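Local coordinates for protein disulfide oxidoreductase (Xylella fastidiosa, PDB 2REM) that probably catalyses thiol-disulfide exchange in the periplasm, as a DsbA-type oxidoreductase built on the thioredoxin fold, at residues Leu79-Val83 / Leu84-Lys88; Gly102-Ile106 / Gln107-Pro111. All coordinates share one frame; numbering follows the deposited sequence.

Contact 1: residues Leu79-Val83 / Leu84-Lys88; sequences LAADV and LGVAK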
ATOM      1  N   LEU A  79       3.971   3.687   7.968  1.00  9.90           N
ATOM      2  CA  LEU A  79       4.774   4.843   7.604  1.00  9.81           C
ATOM      3  C   LEU A  79       5.966   5.024   8.531  1.00  9.82           C
ATOM      4  O   LEU A  79       7.041   5.303   8.063  1.00 10.26           O
ATOM      5  CB  LEU A  79       3.922   6.124   7.550  1.00 10.19           C
ATOM      6  CG  LEU A  79       2.815   6.005   6.477  1.00  9.82           C
ATOM      7  CD1 LEU A  79       1.813   7.105   6.673  1.00 12.65           C
ATOM      8  CD2 LEU A  79       3.370   6.043   5.060  1.00 10.64           C
ATOM      9  N   ALA A  80       5.752   4.900   9.839  1.00  9.35           N
ATOM     10  CA  ALA A  80       6.861   4.992  10.796  1.00  9.41           C
ATOM     11  C   ALA A  80       7.900   3.901  10.484  1.00  9.31           C
ATOM     12  O   ALA A  80       9.087   4.166  10.440  1.00  9.49           O
ATOM     13  CB  ALA A  80       6.354   4.855  12.236  1.00 10.90           C
ATOM     14  N   ALA A  81       7.428   2.681  10.236  1.00  9.00           N
ATOM     15  CA  ALA A  81       8.324   1.570   9.884  1.00  9.99           C
ATOM     16  C   ALA A  81       9.123   1.913   8.647  1.00  9.89           C
ATOM     17  O   ALA A  81      10.315   1.645   8.568  1.00 10.22           O
ATOM     18  CB  ALA A  81       7.524   0.314   9.631  1.00  9.86           C
ATOM     19  N   ASP A  82       8.447   2.497   7.670  1.00 10.76           N
ATOM     20  CA  ASP A  82       9.102   2.855   6.418  1.00 12.06           C
ATOM     21  C   ASP A  82      10.132   3.945   6.602  1.00 12.69           C
ATOM     22  O   ASP A  82      11.240   3.836   6.095  1.00 13.57           O
ATOM     23  CB  ASP A  82       8.092   3.248   5.331  1.00 11.90           C
ATOM     24  CG  ASP A  82       8.706   3.220   3.946  1.00 15.33           C
ATOM     25  OD1 ASP A  82       9.589   2.375   3.697  1.00 18.80           O
ATOM     26  OD2 ASP A  82       8.316   4.021   3.104  1.00 16.82           O
ATOM     27  N   VAL A  83       9.759   4.994   7.321  1.00 12.37           N
ATOM     28  CA  VAL A  83      10.704   6.044   7.700  1.00 12.83           C
ATOM     29  C   VAL A  83      11.916   5.446   8.389  1.00 13.50           C
ATOM     30  O   VAL A  83      13.035   5.874   8.153  1.00 14.50           O
ATOM     31  CB  VAL A  83      10.039   7.109   8.627  1.00 12.31           C
ATOM     32  CG1 VAL A  83      11.101   7.960   9.360  1.00 13.10           C
ATOM     33  CG2 VAL A  83       9.062   8.002   7.824  1.00 13.47           C
ATOM     34  N   LEU A  84      11.681   4.435   9.212  1.00 13.54           N
ATOM     35  CA  LEU A  84      12.742   3.817  10.007  1.00 14.33           C
ATOM     36  C   LEU A  84      13.506   2.721   9.238  1.00 15.13           C
ATOM     37  O   LEU A  84      14.474   2.194   9.725  1.00 15.63           O
ATOM     38  CB  LEU A  84      12.158   3.280  11.329  1.00 14.02           C
ATOM     39  CG  LEU A  84      11.634   4.364  12.285  1.00 14.95           C
ATOM     40  CD1 LEU A  84      10.794   3.836  13.429  1.00 16.47           C
ATOM     41  CD2 LEU A  84      12.766   5.267  12.784  1.00 19.81           C
ATOM     42  N   GLY A  85      13.066   2.427   8.018  1.00 15.17           N
ATOM     43  CA  GLY A  85      13.733   1.465   7.151  1.00 15.85           C
ATOM     44  C   GLY A  85      13.489   0.017   7.538  1.00 14.92           C
ATOM     45  O   GLY A  85      14.294  -0.857   7.226  1.00 16.13           O
ATOM     46  N   VAL A  86      12.398  -0.243   8.237  1.00 13.34           N
ATOM     47  CA  VAL A  86      12.088  -1.596   8.675  1.00 13.58           C
ATOM     48  C   VAL A  86      10.731  -2.087   8.163  1.00 13.23           C
ATOM     49  O   VAL A  86      10.258  -3.148   8.565  1.00 13.81           O
ATOM     50  CB  VAL A  86      12.174  -1.765  10.231  1.00 13.16           C
ATOM     51  CG1 VAL A  86      13.588  -1.433  10.750  1.00 13.27           C
ATOM     52  CG2 VAL A  86      11.087  -0.952  10.941  1.00 12.72           C
ATOM     53  N   ALA A  87      10.094  -1.316   7.280  1.00 13.29           N
ATOM     54  CA  ALA A  87       8.784  -1.694   6.761  1.00 12.94           C
ATOM     55  C   ALA A  87       8.894  -2.978   5.940  1.00 14.26           C
ATOM     56  O   ALA A  87       8.153  -3.948   6.187  1.00 13.62           O
ATOM     57  CB  ALA A  87       8.182  -0.558   5.920  1.00 12.63           C
ATOM     58  N   LYS A  88       9.823  -2.995   4.978  1.00 14.20           N
ATOM     59  CA  LYS A  88       9.943  -4.147   4.084  1.00 16.06           C
ATOM     60  C   LYS A  88      10.245  -5.432   4.876  1.00 15.45           C
ATOM     61  O   LYS A  88       9.675  -6.478   4.590  1.00 15.69           O
ATOM     62  CB  LYS A  88      11.007  -3.911   2.999  1.00 17.21           C
ATOM     63  CG  LYS A  88      10.665  -2.765   2.004  1.00 18.91           C
ATOM     64  CD  LYS A  88      11.522  -2.853   0.740  1.00 20.94           C
ATOM     65  CE  LYS A  88      11.189  -1.698  -0.230  1.00 24.21           C
ATOM     66  NZ  LYS A  88      11.613  -0.385   0.362  1.00 27.50           N
TER
HETATM   67  O   HOH W   1      11.292   0.207   5.106  1.00 25.13           O
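Ala81 meets Val86 and Ala87 where the chain leaves helix 71-83 and starts helix 87-101. Ala81 CB lies 3.9 Å from Ala87 CB and 4.0 Å from Val86 CG2. The methyl of Ala87 also rests on the backbone of Asp82, with Ala87 CB 3.5 Å from Asp82 N. Val86 has CG2 between its backbone N and carbonyl carbon, which sets this methyl beside Ala81 O. Leu84 lies along the last helical turn, with CG 3.2 Å from Ala80 O.

The backbone holds these groups in place. Leu84 N donates to Ala80 O, and Val86 N donates to Ala81 O over 2.8 Å with an N-H...O angle of 164°. Gly85 N reaches Asp82 O from above the carbonyl plane, away from the lone pairs. Gly85 has positive phi, and the helix ends in a Schellman motif. Val86 is the N-cap residue of the next helix, and its carbonyl O accepts a hydrogen bond from Ser90 OG.

A water accepts from Ala87 N at 2.9 Å and donates to Asp82 OD1. With CG anti to the backbone N (chi1 -163°), the Asp82 carboxylate reaches this water. The water thus links the carboxylate to a first-turn amide of helix 87-101. The start of that helix would be expected to stabilise the negative charge, as may Arg140, which makes a long, weak ion pair with Asp82 OD2.

Contact 2: residues Gly102-Ile106 / Gln107-Pro111; sequences GSVPI and QNVGP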
ATOM      1  N   GLY A 102      -2.155 -13.197  16.388  1.00 21.55           N
ATOM      2  CA  GLY A 102      -2.870 -12.326  17.307  1.00 21.10           C
ATOM      3  C   GLY A 102      -1.943 -11.672  18.320  1.00 20.38           C
ATOM      4  O   GLY A 102      -2.332 -11.426  19.447  1.00 20.89           O
ATOM      5  N   SER A 103      -0.706 -11.389  17.922  1.00 19.16           N
ATOM      6  CA  SER A 103       0.261 -10.781  18.828  1.00 18.46           C
ATOM      7  C   SER A 103       0.242  -9.259  18.756  1.00 17.76           C
ATOM      8  O   SER A 103       0.841  -8.571  19.581  1.00 18.05           O
ATOM      9  CB  SER A 103       1.674 -11.310  18.535  1.00 18.23           C
ATOM     10  OG  SER A 103       1.997 -11.020  17.193  1.00 17.11           O
ATOM     11  N   VAL A 104      -0.435  -8.717  17.751  1.00 17.41           N
ATOM     12  CA  VAL A 104      -0.650  -7.281  17.693  1.00 16.77           C
ATOM     13  C   VAL A 104      -2.170  -7.149  17.507  1.00 17.90           C
ATOM     14  O   VAL A 104      -2.726  -7.720  16.570  1.00 17.38           O
ATOM     15  CB  VAL A 104       0.141  -6.613  16.514  1.00 15.98           C
ATOM     16  CG1 VAL A 104      -0.274  -5.138  16.308  1.00 14.24           C
ATOM     17  CG2 VAL A 104       1.660  -6.680  16.756  1.00 15.68           C
ATOM     18  N   PRO A 105      -2.839  -6.406  18.404  1.00 18.66           N
ATOM     19  CA  PRO A 105      -4.297  -6.266  18.322  1.00 20.43           C
ATOM     20  C   PRO A 105      -4.725  -5.267  17.238  1.00 20.75           C
ATOM     21  O   PRO A 105      -3.981  -4.353  16.895  1.00 19.90           O
ATOM     22  CB  PRO A 105      -4.672  -5.745  19.708  1.00 21.44           C
ATOM     23  CG  PRO A 105      -3.461  -4.922  20.132  1.00 20.69           C
ATOM     24  CD  PRO A 105      -2.263  -5.655  19.536  1.00 19.05           C
ATOM     25  N   ILE A 106      -5.905  -5.455  16.673  1.00 22.61           N
ATOM     26  CA  ILE A 106      -6.445  -4.457  15.752  1.00 22.90           C
ATOM     27  C   ILE A 106      -7.074  -3.328  16.587  1.00 24.00           C
ATOM     28  O   ILE A 106      -6.725  -2.150  16.436  1.00 23.52           O
ATOM     29  CB  ILE A 106      -7.426  -5.081  14.743  1.00 23.86           C
ATOM     30  CG1 ILE A 106      -6.649  -5.897  13.701  1.00 23.95           C
ATOM     31  CG2 ILE A 106      -8.246  -3.996  14.024  1.00 23.51           C
ATOM     32  CD1 ILE A 106      -7.504  -6.826  12.861  1.00 26.07           C
ATOM     33  N   GLN A 107      -7.948  -3.705  17.514  1.00 25.95           N
ATOM     34  CA  GLN A 107      -8.667  -2.730  18.315  1.00 28.37           C
ATOM     35  C   GLN A 107      -7.749  -2.084  19.330  1.00 28.09           C
ATOM     36  O   GLN A 107      -6.972  -2.765  19.993  1.00 27.53           O
ATOM     37  CB  GLN A 107      -9.877  -3.369  19.005  1.00 30.24           C
ATOM     38  CG  GLN A 107     -10.866  -4.013  18.025  1.00 33.61           C
ATOM     39  CD  GLN A 107     -11.484  -3.027  17.034  1.00 36.60           C
ATOM     40  OE1 GLN A 107     -11.607  -3.320  15.839  1.00 36.89           O
ATOM     41  NE2 GLN A 107     -11.887  -1.859  17.528  1.00 39.53           N
ATOM     42  N   ASN A 108      -7.823  -0.754  19.385  1.00 28.63           N
ATOM     43  CA  ASN A 108      -7.157   0.069  20.394  1.00 29.06           C
ATOM     44  C   ASN A 108      -5.661  -0.144  20.436  1.00 27.05           C
ATOM     45  O   ASN A 108      -5.036   0.047  21.478  1.00 27.38           O
ATOM     46  CB  ASN A 108      -7.747  -0.155  21.788  1.00 31.36           C
ATOM     47  CG  ASN A 108      -9.230   0.177  21.863  1.00 35.56           C
ATOM     48  OD1 ASN A 108      -9.716   1.139  21.240  1.00 38.31           O
ATOM     49  ND2 ASN A 108      -9.960  -0.628  22.620  1.00 37.87           N
ATOM     50  N   VAL A 109      -5.090  -0.555  19.308  1.00 24.68           N
ATOM     51  CA  VAL A 109      -3.648  -0.666  19.227  1.00 23.13           C
ATOM     52  C   VAL A 109      -3.046   0.721  19.410  1.00 22.70           C
ATOM     53  O   VAL A 109      -3.596   1.729  18.954  1.00 22.97           O
ATOM     54  CB  VAL A 109      -3.175  -1.260  17.881  1.00 21.63           C
ATOM     55  CG1 VAL A 109      -3.211  -0.205  16.801  1.00 21.12           C
ATOM     56  CG2 VAL A 109      -1.780  -1.854  18.033  1.00 20.79           C
ATOM     57  N   GLY A 110      -1.915   0.770  20.093  1.00 22.18           N
ATOM     58  CA  GLY A 110      -1.234   2.024  20.294  1.00 21.34           C
ATOM     59  C   GLY A 110       0.260   1.917  20.070  1.00 20.46           C
ATOM     60  O   GLY A 110       0.792   0.822  19.826  1.00 18.70           O
ATOM     61  N   PRO A 111       0.951   3.057  20.195  1.00 20.25           N
ATOM     62  CA  PRO A 111       2.366   3.139  19.981  1.00 20.17           C
ATOM     63  C   PRO A 111       3.113   2.187  20.900  1.00 20.76           C
ATOM     64  O   PRO A 111       4.188   1.763  20.544  1.00 20.44           O
ATOM     65  CB  PRO A 111       2.705   4.611  20.320  1.00 21.14           C
ATOM     66  CG  PRO A 111       1.552   5.088  21.137  1.00 22.38           C
ATOM     67  CD  PRO A 111       0.374   4.357  20.594  1.00 21.60           C
TER
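Pro105 and Val109 meet across a type II beta turn that runs from Ile106 to Val109. Asn108 has positive phi (57°), as the third residue of such a turn does. No hydrogen bond joins the two segments: Ile106 O and Val109 N are 3.7 Å apart. Pro105 O faces the side chain of Val109, with Val109 CB 3.3 Å away. This carbonyl oxygen is buried and has no polar partner in the model.

The whole stretch is a loop between helix 87-101 and helix 111-119, two helices of the segment inserted into the thioredoxin fold in DsbA proteins. Gly102 leaves helix 87-101 with positive phi. Gly110 is the N-cap residue of helix 111-119, and its N donates to Glu113 OE1.

Val109 CG2 is anti to the backbone N, which brings it to the first segment. It lies 4.0 Å from Val104 CG1 and 4.1 Å from Pro105 CG. The Pro105 and Val109 side chains cross at about a right angle. Val104 and Val109 are both buried, and both also touch Phe74 of helix 71-83. At the turn itself, Gln107 is bent at chi2 (-61°), and its OE1 comes back to 3.9 Å from Ile106 CG2. Ile106 also packs on Ile98 of helix 87-101, and on Thr36 and Val70 in neighbouring loops.

Overall arrangement
Contacts 1 and 2 follow each other along the chain, at the two ends of helix 87-101. Contact 1 joins helix 71-83 to that helix. Contact 2 joins it to helix 111-119. Their centres are about 18 Å apart, and their nearest atoms about 9 Å. Helix 71-83 carries the first segment of contact 1 and sends Pro73 and Phe74 to contact 2; helix 111-119 touches contact 1 through Tyr118 and contact 2 through Glu113, Leu114 and Phe117. Contact 2 lies farther from the chain centre, about 19 Å against 13 Å (centre to centre). Its Ile106 touches Thr36, next in sequence to Cys37 of the predicted redox-active Cys37-Cys40 pair, whose disulfide is absent here.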